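Local coordinates for acyl-CoA dehydrogenase domain protein Tcur3481 (PDB 6WY9) that is probably an FAD-dependent acyl-CoA dehydrogenase, a flavoprotein that would oxidise acyl-CoA thioesters, at residues Q78-P84 against R332-W336; P134-P140 against V165-P170; G174-V178 against V206-L211; E191-R195 against L335-Q339. All coordinates share one frame; numbering follows the deposited sequence.

How the interactions relate
Interactions 1 and 4 both use helix 330-340 and share L335 and W336; their centres lie 9 Å apart. One packs the end of helix 67-80 against this helix, the other a turn that follows strand 185-191. Interactions 2 and 3 belong to the mixed β-sheet, where strands 160-169 and 172-179 are neighbours. Their centres are also 9 Å apart, and they touch directly: A167 O is 2.6 Å from G174 N, a probable hydrogen bond, while A138 packs on the ring of F176. The two groups stand far apart, with about 31 Å between the centres of interactions 1 and 3. All four contacts lie away from the flavin pocket.

Interaction 1 (Q78-P84 against R332-W336); sequences QGRHVAP and RYFLW
V82 sits between the rings of Y333 and W336 as the C-prime residue of the Schellman motif that ends helix 67-80; this helix end, in the N-terminal family region, packs here on helix 330-340 of the C-terminal region. Two CH-pi contacts carry the packing. V82 CG1 stands over the centre of the Y333 ring, 3.7 Å from its centroid. V82 CA lies over the six-membered ring of W336, 3.6 Å from that centroid and only 8° off the ring normal. V82 has the positive phi of its position (40°), and CG1, anti to the carbonyl carbon, reaches the tyrosine. Helix 215-248 also packs against both aromatic side chains.

One hydrogen bond crosses the contact: Y333 OH donates to R80 O, a carbonyl in the last turn of the helix, at 2.7 Å, tilted from the carbonyl plane. A83 N and V82 N bond back to Q78 O and G79 O.

Two polar atoms lie at the indole edge, A83 O and Q78 NE2. The extended Q78 chain crosses the indole at about a right angle, its amide plane nearly perpendicular to the ring, with NE2 3.7 Å from W336 CH2. That NE2 donates almost straight to A83 O at 2.9 Å (172°).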
loop_
_atom_site.group_PDB
_atom_site.type_symbol
_atom_site.label_atom_id
_atom_site.label_comp_id
_atom_site.label_asym_id
_atom_site.label_seq_id
_atom_site.Cartn_x
_atom_site.Cartn_y
_atom_site.Cartn_z
ATOM N N GLN B 78 7.895 24.617 -12.920
ATOM C CA GLN B 78 8.996 23.950 -13.602
ATOM C C GLN B 78 8.769 22.440 -13.666
ATOM O O GLN B 78 8.925 21.822 -14.730
ATOM C CB GLN B 78 10.337 24.259 -12.939
ATOM C CG GLN B 78 11.397 23.297 -13.482
ATOM C CD GLN B 78 12.688 23.293 -12.730
ATOM O OE1 GLN B 78 12.747 23.588 -11.517
ATOM N NE2 GLN B 78 13.751 22.898 -13.418
ATOM N N GLY B 79 8.386 21.821 -12.540
ATOM C CA GLY B 79 8.146 20.382 -12.562
ATOM C C GLY B 79 6.997 19.979 -13.467
ATOM O O GLY B 79 7.028 18.910 -14.089
ATOM N N ARG B 80 5.972 20.832 -13.578
ATOM C CA ARG B 80 4.857 20.526 -14.479
ATOM C C ARG B 80 5.316 20.271 -15.914
ATOM O O ARG B 80 4.652 19.546 -16.669
ATOM C CB ARG B 80 3.875 21.682 -14.467
ATOM C CG ARG B 80 2.566 21.366 -13.901
ATOM C CD ARG B 80 1.762 22.633 -13.818
ATOM N NE ARG B 80 0.814 22.559 -12.723
ATOM C CZ ARG B 80 0.942 23.202 -11.568
ATOM N NH1 ARG B 80 1.985 24.007 -11.336
ATOM N NH2 ARG B 80 0.001 23.049 -10.640
ATOM N N HIS B 81 6.429 20.882 -16.304
ATOM C CA HIS B 81 6.959 20.825 -17.670
ATOM C C HIS B 81 8.295 20.104 -17.788
ATOM O O HIS B 81 8.908 20.173 -18.854
ATOM C CB HIS B 81 7.141 22.249 -18.192
ATOM C CG HIS B 81 5.855 22.992 -18.265
ATOM N ND1 HIS B 81 5.445 23.848 -17.266
ATOM C CD2 HIS B 81 4.857 22.948 -19.168
ATOM C CE1 HIS B 81 4.254 24.332 -17.572
ATOM N NE2 HIS B 81 3.870 23.794 -18.718
ATOM N N VAL B 82 8.774 19.473 -16.700
ATOM C CA VAL B 82 10.087 18.832 -16.618
ATOM C C VAL B 82 11.115 19.720 -17.338
ATOM O O VAL B 82 11.856 19.267 -18.208
ATOM C CB VAL B 82 10.030 17.366 -17.139
ATOM C CG1 VAL B 82 9.175 16.475 -16.122
ATOM C CG2 VAL B 82 9.394 17.238 -18.524
ATOM N N ALA B 83 11.148 21.003 -16.993
ATOM C CA ALA B 83 11.927 21.955 -17.793
ATOM C C ALA B 83 13.386 21.908 -17.353
ATOM O O ALA B 83 13.668 22.042 -16.149
ATOM C CB ALA B 83 11.394 23.372 -17.654
ATOM N N PRO B 84 14.333 21.664 -18.284
ATOM C CA PRO B 84 15.729 21.405 -17.859
ATOM C C PRO B 84 16.542 22.655 -17.531
ATOM O O PRO B 84 17.395 23.110 -18.299
ATOM C CB PRO B 84 16.303 20.649 -19.066
ATOM C CG PRO B 84 15.564 21.260 -20.265
ATOM C CD PRO B 84 14.136 21.379 -19.726
ATOM N N ARG B 332 9.499 11.118 -19.072
ATOM C CA ARG B 332 10.336 12.096 -18.372
ATOM C C ARG B 332 9.804 12.377 -16.973
ATOM O O ARG B 332 10.584 12.622 -16.052
ATOM C CB ARG B 332 10.440 13.408 -19.176
ATOM C CG ARG B 332 11.206 13.240 -20.496
ATOM C CD ARG B 332 11.782 14.584 -21.002
ATOM N NE ARG B 332 12.327 14.415 -22.354
ATOM C CZ ARG B 332 11.602 14.321 -23.471
ATOM N NH1 ARG B 332 12.218 14.144 -24.649
ATOM N NH2 ARG B 332 10.281 14.420 -23.415
ATOM N N TYR B 333 8.486 12.390 -16.808
ATOM C CA TYR B 333 7.902 12.569 -15.475
ATOM C C TYR B 333 8.288 11.409 -14.570
ATOM O O TYR B 333 8.649 11.608 -13.399
ATOM C CB TYR B 333 6.373 12.693 -15.612
ATOM C CG TYR B 333 6.037 13.969 -16.352
ATOM C CD1 TYR B 333 6.153 14.043 -17.744
ATOM C CD2 TYR B 333 5.688 15.121 -15.649
ATOM C CE1 TYR B 333 5.921 15.251 -18.416
ATOM C CE2 TYR B 333 5.432 16.334 -16.317
ATOM C CZ TYR B 333 5.556 16.380 -17.694
ATOM O OH TYR B 333 5.301 17.580 -18.340
ATOM N N PHE B 334 8.281 10.188 -15.122
ATOM C CA PHE B 334 8.780 9.040 -14.362
ATOM C C PHE B 334 10.232 9.258 -13.926
ATOM O O PHE B 334 10.590 9.028 -12.756
ATOM C CB PHE B 334 8.664 7.741 -15.195
ATOM C CG PHE B 334 9.129 6.553 -14.436
ATOM C CD1 PHE B 334 8.394 6.088 -13.358
ATOM C CD2 PHE B 334 10.353 5.963 -14.719
ATOM C CE1 PHE B 334 8.849 5.001 -12.579
ATOM C CE2 PHE B 334 10.807 4.880 -13.963
ATOM C CZ PHE B 334 10.043 4.395 -12.882
ATOM N N LEU B 335 11.098 9.675 -14.868
ATOM C CA LEU B 335 12.521 9.843 -14.546
ATOM C C LEU B 335 12.727 10.935 -13.484
ATOM O O LEU B 335 13.497 10.749 -12.536
ATOM C CB LEU B 335 13.340 10.162 -15.809
ATOM C CG LEU B 335 13.328 9.091 -16.923
ATOM C CD1 LEU B 335 14.183 9.549 -18.106
ATOM C CD2 LEU B 335 13.866 7.771 -16.298
ATOM N N TRP B 336 12.088 12.102 -13.665
ATOM C CA TRP B 336 12.152 13.170 -12.664
ATOM C C TRP B 336 11.581 12.725 -11.315
ATOM O O TRP B 336 12.193 12.952 -10.259
ATOM C CB TRP B 336 11.390 14.410 -13.161
ATOM C CG TRP B 336 12.197 15.279 -14.109
ATOM C CD1 TRP B 336 12.870 14.870 -15.215
ATOM C CD2 TRP B 336 12.387 16.714 -14.021
ATOM N NE1 TRP B 336 13.463 15.951 -15.833
ATOM C CE2 TRP B 336 13.182 17.092 -15.116
ATOM C CE3 TRP B 336 11.941 17.701 -13.130
ATOM C CZ2 TRP B 336 13.575 18.432 -15.348
ATOM C CZ3 TRP B 336 12.320 19.048 -13.375
ATOM C CH2 TRP B 336 13.130 19.391 -14.471
#

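Interaction 2 (P134-P140 against V165-P170); sequences PGCTAVP and VSATGP
T168 meets the 134-140 segment with three polar atoms, and each has a hydrogen-bond partner there. T168 N donates to C136 O at 2.8 Å in a nearly straight bond (169°). The carbonyl of the same residue, T168 O, accepts from A138 N at 2.9 Å, although this donor stands well above the carbonyl plane. T137, between those two partners, is the residue bridged with T168, and the bridge is a single one. The hydroxyl adds a third link: T168 OG1 donates to P134 O at 2.8 Å, lying in the carbonyl plane on a lone pair. OG1 is anti to the carbonyl carbon (chi1 -64°), which turns it back toward the proline.

Weaker CA-H...O contacts support these bonds, with G169 CA 3.3 Å from A138 O and T137 CA near T168 O. Around the polar core, A167 CB touches A138 CB at 4.0 Å and C136 SG at 4.1 Å, and P140 CG meets P170 CG at 3.9 Å near the exposed end. P134 CG lies against S166 OG and A167 N.

E125 accepts from G135 N and C136 N ahead of strand 137-141, and K151 NZ donates to S166 O within strand 160-169. The contact belongs to the mixed sheet of the middle β-domain of the acyl-CoA dehydrogenase fold. The strand directions differ by 57°; strand 137-141 is at the same time bonded along T137 and V139 to strand 144-154, whereas 160-169 pairs antiparallel with 172-179.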
loop_
_atom_site.group_PDB
_atom_site.type_symbol
_atom_site.label_atom_id
_atom_site.label_comp_id
_atom_site.label_asym_id
_atom_site.label_seq_id
_atom_site.Cartn_x
_atom_site.Cartn_y
_atom_site.Cartn_z
ATOM N N PRO B 134 27.845 15.400 7.452
ATOM C CA PRO B 134 28.745 15.129 6.318
ATOM C C PRO B 134 30.064 14.534 6.793
ATOM O O PRO B 134 30.633 14.970 7.798
ATOM C CB PRO B 134 28.971 16.513 5.683
ATOM C CG PRO B 134 28.124 17.483 6.448
ATOM C CD PRO B 134 27.606 16.834 7.685
ATOM N N GLY B 135 30.574 13.552 6.034
ATOM C CA GLY B 135 31.932 13.070 6.262
ATOM C C GLY B 135 33.004 13.993 5.707
ATOM O O GLY B 135 34.138 13.995 6.191
ATOM N N CYS B 136 32.670 14.778 4.694
ATOM C CA CYS B 136 33.571 15.817 4.227
ATOM C C CYS B 136 34.013 16.681 5.402
ATOM O O CYS B 136 33.210 17.017 6.281
ATOM C CB CYS B 136 32.869 16.649 3.146
ATOM S SG CYS B 136 34.010 17.771 2.207
ATOM N N THR B 137 35.315 16.971 5.459
ATOM C CA THR B 137 35.935 17.651 6.592
ATOM C C THR B 137 36.220 19.113 6.267
ATOM O O THR B 137 36.545 19.456 5.127
ATOM C CB THR B 137 37.245 16.962 6.972
ATOM O OG1 THR B 137 36.970 15.583 7.222
ATOM C CG2 THR B 137 37.817 17.574 8.224
ATOM N N ALA B 138 36.126 19.969 7.290
ATOM C CA ALA B 138 36.476 21.381 7.159
ATOM C C ALA B 138 37.536 21.717 8.204
ATOM O O ALA B 138 37.313 21.481 9.399
ATOM C CB ALA B 138 35.231 22.266 7.328
ATOM N N VAL B 139 38.682 22.226 7.767
ATOM C CA VAL B 139 39.811 22.559 8.640
ATOM C C VAL B 139 39.970 24.078 8.663
ATOM O O VAL B 139 39.921 24.706 7.597
ATOM C CB VAL B 139 41.117 21.883 8.167
ATOM C CG1 VAL B 139 42.294 22.270 9.043
ATOM C CG2 VAL B 139 40.946 20.376 8.171
ATOM N N PRO B 140 40.148 24.698 9.842
ATOM C CA PRO B 140 40.391 26.149 9.902
ATOM C C PRO B 140 41.698 26.527 9.232
ATOM O O PRO B 140 42.697 25.821 9.346
ATOM C CB PRO B 140 40.462 26.443 11.405
ATOM C CG PRO B 140 39.717 25.329 12.039
ATOM C CD PRO B 140 39.972 24.118 11.184
ATOM N N VAL B 165 28.880 23.702 -0.117
ATOM C CA VAL B 165 29.349 22.351 0.204
ATOM C C VAL B 165 29.175 22.124 1.704
ATOM O O VAL B 165 29.707 22.902 2.499
ATOM C CB VAL B 165 30.838 22.183 -0.166
ATOM C CG1 VAL B 165 31.389 20.797 0.303
ATOM C CG2 VAL B 165 31.069 22.431 -1.651
ATOM N N SER B 166 28.476 21.049 2.092
ATOM C CA SER B 166 28.352 20.719 3.505
ATOM C C SER B 166 29.574 19.909 3.956
ATOM O O SER B 166 30.081 19.050 3.219
ATOM C CB SER B 166 27.026 19.962 3.760
ATOM O OG SER B 166 27.055 18.652 3.225
ATOM N N ALA B 167 30.082 20.232 5.150
ATOM C CA ALA B 167 31.275 19.606 5.728
ATOM C C ALA B 167 31.232 19.729 7.252
ATOM O O ALA B 167 30.558 20.605 7.802
ATOM C CB ALA B 167 32.565 20.241 5.185
ATOM N N THR B 168 31.954 18.851 7.929
ATOM C CA THR B 168 32.046 18.894 9.393
ATOM C C THR B 168 33.379 19.511 9.807
ATOM O O THR B 168 34.455 19.015 9.430
ATOM C CB THR B 168 31.846 17.498 9.982
ATOM O OG1 THR B 168 30.506 17.064 9.663
ATOM C CG2 THR B 168 32.066 17.468 11.544
ATOM N N GLY B 169 33.300 20.632 10.537
ATOM C CA GLY B 169 34.466 21.267 11.100
ATOM C C GLY B 169 34.672 20.878 12.552
ATOM O O GLY B 169 34.042 19.946 13.054
ATOM N N PRO B 170 35.582 21.574 13.249
ATOM C CA PRO B 170 35.783 21.289 14.683
ATOM C C PRO B 170 34.550 21.535 15.535
ATOM O O PRO B 170 34.424 20.926 16.598
ATOM C CB PRO B 170 36.926 22.239 15.089
ATOM C CG PRO B 170 37.552 22.679 13.832
ATOM C CD PRO B 170 36.554 22.545 12.727
#

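Interaction 3 (G174-V178 against V206-L211); sequences GLFLV and VPARAL
F176 and A210 form an antiparallel non-hydrogen-bonded pair with their side chains on one face of the sheet, while L177 and R209, a hydrogen-bonded pair, point to the other. They join strands 172-179 and 206-210 in the mixed sheet of the middle β-domain of the acyl-CoA dehydrogenase fold. The F176 side chain leans toward its neighbours on strand 206-210: CB lies 3.9 Å from A208 CB, and CD2 comes within 4.0 Å of A210 CB. Farther along, the two branches of V178 divide the work. CG1, anti to the backbone N (chi1 173°), meets V206 CG1 at 3.8 Å, the two valines crossing at about a right angle, while CG2 lies against the methyl of A208. At the other end L211 folds over the strand: its CD1 reaches L177 CB, and its CD2 faces L175 CD2 at 4.2 Å.

Three backbone bonds hold this register. L177 N donates to R209 O at 2.8 Å, R209 N returns a longer bond to L177 O at 3.2 Å, and L211 N donates to L175 O just past the strand end. A water accepts from L175 N and sits 3.0 Å from L211 O.

W145 of strand 144-154 meets the F176 ring edge to face. The contact therefore rests on main-chain hydrogen bonds for its alignment and on aliphatic and aromatic side chains for its burial; R209, the charged residue, directs its guanidinium away.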
loop_
_atom_site.group_PDB
_atom_site.type_symbol
_atom_site.label_atom_id
_atom_site.label_comp_id
_atom_site.label_asym_id
_atom_site.label_seq_id
_atom_site.Cartn_x
_atom_site.Cartn_y
_atom_site.Cartn_z
ATOM N N GLY B 174 28.692 22.083 8.943
ATOM C CA GLY B 174 28.428 23.432 8.483
ATOM C C GLY B 174 28.236 23.510 6.975
ATOM O O GLY B 174 28.259 22.506 6.263
ATOM N N LEU B 175 28.038 24.725 6.485
ATOM C CA LEU B 175 27.863 24.946 5.058
ATOM C C LEU B 175 28.873 26.008 4.616
ATOM O O LEU B 175 29.025 27.055 5.273
ATOM C CB LEU B 175 26.401 25.346 4.740
ATOM C CG LEU B 175 25.904 25.250 3.290
ATOM C CD1 LEU B 175 26.005 23.813 2.785
ATOM C CD2 LEU B 175 24.454 25.746 3.164
ATOM N N PHE B 176 29.589 25.722 3.522
ATOM C CA PHE B 176 30.732 26.527 3.093
ATOM C C PHE B 176 30.625 26.837 1.615
ATOM O O PHE B 176 30.307 25.949 0.819
ATOM C CB PHE B 176 32.054 25.795 3.330
ATOM C CG PHE B 176 32.251 25.339 4.745
ATOM C CD1 PHE B 176 31.603 24.197 5.225
ATOM C CD2 PHE B 176 33.096 26.047 5.583
ATOM C CE1 PHE B 176 31.809 23.784 6.554
ATOM C CE2 PHE B 176 33.308 25.660 6.886
ATOM C CZ PHE B 176 32.674 24.522 7.372
ATOM N N LEU B 177 30.936 28.083 1.248
ATOM C CA LEU B 177 30.933 28.512 -0.142
ATOM C C LEU B 177 32.279 28.233 -0.801
ATOM O O LEU B 177 33.343 28.578 -0.259
ATOM C CB LEU B 177 30.599 30.001 -0.246
ATOM C CG LEU B 177 30.339 30.490 -1.673
ATOM C CD1 LEU B 177 29.204 31.487 -1.693
ATOM C CD2 LEU B 177 31.610 31.122 -2.238
ATOM N N VAL B 178 32.230 27.654 -1.996
ATOM C CA VAL B 178 33.439 27.297 -2.730
ATOM C C VAL B 178 33.332 27.817 -4.154
ATOM O O VAL B 178 32.284 27.670 -4.798
ATOM C CB VAL B 178 33.646 25.770 -2.722
ATOM C CG1 VAL B 178 34.786 25.408 -3.616
ATOM C CG2 VAL B 178 33.900 25.294 -1.298
ATOM N N VAL B 206 40.488 22.218 -0.215
ATOM C CA VAL B 206 39.958 23.275 -1.082
ATOM C C VAL B 206 39.666 24.514 -0.238
ATOM O O VAL B 206 38.970 24.408 0.779
ATOM C CB VAL B 206 38.690 22.808 -1.797
ATOM C CG1 VAL B 206 38.154 23.943 -2.662
ATOM C CG2 VAL B 206 38.915 21.526 -2.636
ATOM N N PRO B 207 40.124 25.691 -0.642
ATOM C CA PRO B 207 39.781 26.912 0.107
ATOM C C PRO B 207 38.280 27.174 0.102
ATOM O O PRO B 207 37.601 26.998 -0.921
ATOM C CB PRO B 207 40.546 28.008 -0.639
ATOM C CG PRO B 207 41.625 27.280 -1.377
ATOM C CD PRO B 207 41.060 25.950 -1.748
ATOM N N ALA B 208 37.760 27.587 1.260
ATOM C CA ALA B 208 36.327 27.845 1.382
ATOM C C ALA B 208 36.072 28.880 2.458
ATOM O O ALA B 208 36.918 29.134 3.318
ATOM C CB ALA B 208 35.516 26.587 1.722
ATOM N N ARG B 209 34.868 29.444 2.411
ATOM C CA ARG B 209 34.413 30.451 3.357
ATOM C C ARG B 209 33.110 29.971 3.967
ATOM O O ARG B 209 32.220 29.510 3.245
ATOM C CB ARG B 209 34.187 31.792 2.665
ATOM C CG ARG B 209 35.351 32.262 1.820
ATOM C CD ARG B 209 36.524 32.626 2.702
ATOM N NE ARG B 209 36.226 33.785 3.538
ATOM C CZ ARG B 209 37.128 34.432 4.276
ATOM N NH1 ARG B 209 38.394 34.037 4.284
ATOM N NH2 ARG B 209 36.760 35.479 5.005
ATOM N N ALA B 210 32.987 30.080 5.285
ATOM C CA ALA B 210 31.790 29.579 5.950
ATOM C C ALA B 210 30.596 30.512 5.746
ATOM O O ALA B 210 30.745 31.736 5.615
ATOM C CB ALA B 210 32.059 29.391 7.447
ATOM N N LEU B 211 29.400 29.916 5.699
ATOM C CA LEU B 211 28.161 30.632 5.984
ATOM C C LEU B 211 27.913 30.594 7.499
ATOM O O LEU B 211 28.605 29.899 8.247
ATOM C CB LEU B 211 26.972 30.032 5.218
ATOM C CG LEU B 211 26.828 30.353 3.729
ATOM C CD1 LEU B 211 27.987 29.721 2.969
ATOM C CD2 LEU B 211 25.456 29.851 3.134
HETATM O O HOH W 1 27.790 27.022 8.469
#

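Interaction 4 (E191-R195 against L335-Q339); sequences ETTSR and LWGKQ
T192 OG1 donates to Q339 OE1 at 2.7 Å, meeting a lone pair in the amide carbonyl plane, with the two side chains crossing at about a right angle. A water accepts from Q339 NE2 and gives a weak bond to T192 OG1. T193 follows with apolar contact: its CG2, anti to the backbone N, lies 3.9 Å from L335 CD2 and 4.0 Å from K338 CG. The T193 hydroxyl and carbonyl are hydrogen-bonded to an acidic and a basic side chain of a neighbouring chain, a different protein.

S194 N donates to the same OE1 at 2.9 Å, nearly straight at 169°, so one amide oxygen grips two donors of the turn. S194 OG is also 3.0 Å from OE1, a bond not settled because its one proton has another acceptor in reach; the hydroxyl is also hydrogen-bonded to a bound glycerol, probably from the crystallisation liquor. R195 closes the turn through its N to T192 O, and its guanidinium forms a salt bridge with E191, whose OE2 also forms one with R38.

The result is a type I β-turn docked on helix 330-340 of the C-terminal domain: the interface of middle β-domain and helical C-terminal domain that characterises the acyl-CoA dehydrogenase fold.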
loop_
_atom_site.group_PDB
_atom_site.type_symbol
_atom_site.label_atom_id
_atom_site.label_comp_id
_atom_site.label_asym_id
_atom_site.label_seq_id
_atom_site.Cartn_x
_atom_site.Cartn_y
_atom_site.Cartn_z
ATOM N N GLU B 191 26.012 10.904 -15.303
ATOM C CA GLU B 191 24.626 11.063 -15.745
ATOM C C GLU B 191 23.651 10.356 -14.808
ATOM O O GLU B 191 23.803 9.165 -14.533
ATOM C CB GLU B 191 24.444 10.530 -17.170
ATOM C CG GLU B 191 23.080 10.920 -17.738
ATOM C CD GLU B 191 22.796 10.285 -19.087
ATOM O OE1 GLU B 191 23.507 9.334 -19.451
ATOM O OE2 GLU B 191 21.871 10.739 -19.793
ATOM N N THR B 192 22.598 11.062 -14.388
ATOM C CA THR B 192 21.639 10.485 -13.459
ATOM C C THR B 192 20.325 10.068 -14.154
ATOM O O THR B 192 20.062 10.375 -15.306
ATOM C CB THR B 192 21.355 11.488 -12.326
ATOM O OG1 THR B 192 20.669 12.613 -12.870
ATOM C CG2 THR B 192 22.665 11.976 -11.725
ATOM N N THR B 193 19.482 9.402 -13.381
ATOM C CA THR B 193 18.183 8.936 -13.853
ATOM C C THR B 193 17.433 10.000 -14.637
ATOM O O THR B 193 16.921 9.737 -15.726
ATOM C CB THR B 193 17.355 8.516 -12.630
ATOM O OG1 THR B 193 17.990 7.408 -11.985
ATOM C CG2 THR B 193 15.927 8.130 -13.052
ATOM N N SER B 194 17.336 11.215 -14.083
ATOM C CA SER B 194 16.607 12.288 -14.761
ATOM C C SER B 194 17.286 12.772 -16.044
ATOM O O SER B 194 16.698 13.590 -16.774
ATOM C CB SER B 194 16.435 13.470 -13.787
ATOM O OG SER B 194 17.690 14.109 -13.584
ATOM N N ARG B 195 18.511 12.328 -16.334
ATOM C CA ARG B 195 19.331 12.798 -17.476
ATOM C C ARG B 195 20.030 14.120 -17.159
ATOM O O ARG B 195 20.553 14.768 -18.099
ATOM C CB ARG B 195 18.574 13.018 -18.797
ATOM C CG ARG B 195 17.818 11.848 -19.380
ATOM C CD ARG B 195 18.788 10.931 -20.050
ATOM N NE ARG B 195 18.167 9.918 -20.901
ATOM C CZ ARG B 195 18.880 9.013 -21.561
ATOM N NH1 ARG B 195 18.273 8.100 -22.315
ATOM N NH2 ARG B 195 20.216 9.031 -21.453
ATOM N N LEU B 335 11.098 9.675 -14.868
ATOM C CA LEU B 335 12.521 9.843 -14.546
ATOM C C LEU B 335 12.727 10.935 -13.484
ATOM O O LEU B 335 13.497 10.749 -12.536
ATOM C CB LEU B 335 13.340 10.162 -15.809
ATOM C CG LEU B 335 13.328 9.091 -16.923
ATOM C CD1 LEU B 335 14.183 9.549 -18.106
ATOM C CD2 LEU B 335 13.866 7.771 -16.298
ATOM N N TRP B 336 12.088 12.102 -13.665
ATOM C CA TRP B 336 12.152 13.170 -12.664
ATOM C C TRP B 336 11.581 12.725 -11.315
ATOM O O TRP B 336 12.193 12.952 -10.259
ATOM C CB TRP B 336 11.390 14.410 -13.161
ATOM C CG TRP B 336 12.197 15.279 -14.109
ATOM C CD1 TRP B 336 12.870 14.870 -15.215
ATOM C CD2 TRP B 336 12.387 16.714 -14.021
ATOM N NE1 TRP B 336 13.463 15.951 -15.833
ATOM C CE2 TRP B 336 13.182 17.092 -15.116
ATOM C CE3 TRP B 336 11.941 17.701 -13.130
ATOM C CZ2 TRP B 336 13.575 18.432 -15.348
ATOM C CZ3 TRP B 336 12.320 19.048 -13.375
ATOM C CH2 TRP B 336 13.130 19.391 -14.471
ATOM N N GLY B 337 10.385 12.131 -11.325
ATOM C CA GLY B 337 9.758 11.743 -10.070
ATOM C C GLY B 337 10.627 10.779 -9.293
ATOM O O GLY B 337 10.846 10.947 -8.091
ATOM N N LYS B 338 11.154 9.777 -9.996
ATOM C CA LYS B 338 12.005 8.754 -9.407
ATOM C C LYS B 338 13.268 9.383 -8.814
ATOM O O LYS B 338 13.628 9.125 -7.659
ATOM C CB LYS B 338 12.301 7.707 -10.506
ATOM C CG LYS B 338 13.417 6.711 -10.287
ATOM C CD LYS B 338 12.887 5.288 -9.923
ATOM C CE LYS B 338 14.039 4.319 -9.520
ATOM N NZ LYS B 338 13.533 3.070 -8.752
ATOM N N GLN B 339 13.947 10.243 -9.576
ATOM C CA GLN B 339 15.158 10.859 -9.036
ATOM C C GLN B 339 14.842 11.736 -7.820
ATOM O O GLN B 339 15.535 11.675 -6.790
ATOM C CB GLN B 339 15.865 11.733 -10.088
ATOM C CG GLN B 339 17.171 12.281 -9.433
ATOM C CD GLN B 339 18.184 12.719 -10.462
ATOM O OE1 GLN B 339 18.386 12.038 -11.468
ATOM N NE2 GLN B 339 18.837 13.847 -10.206
HETATM O O HOH W 2 21.262 15.223 -10.829
#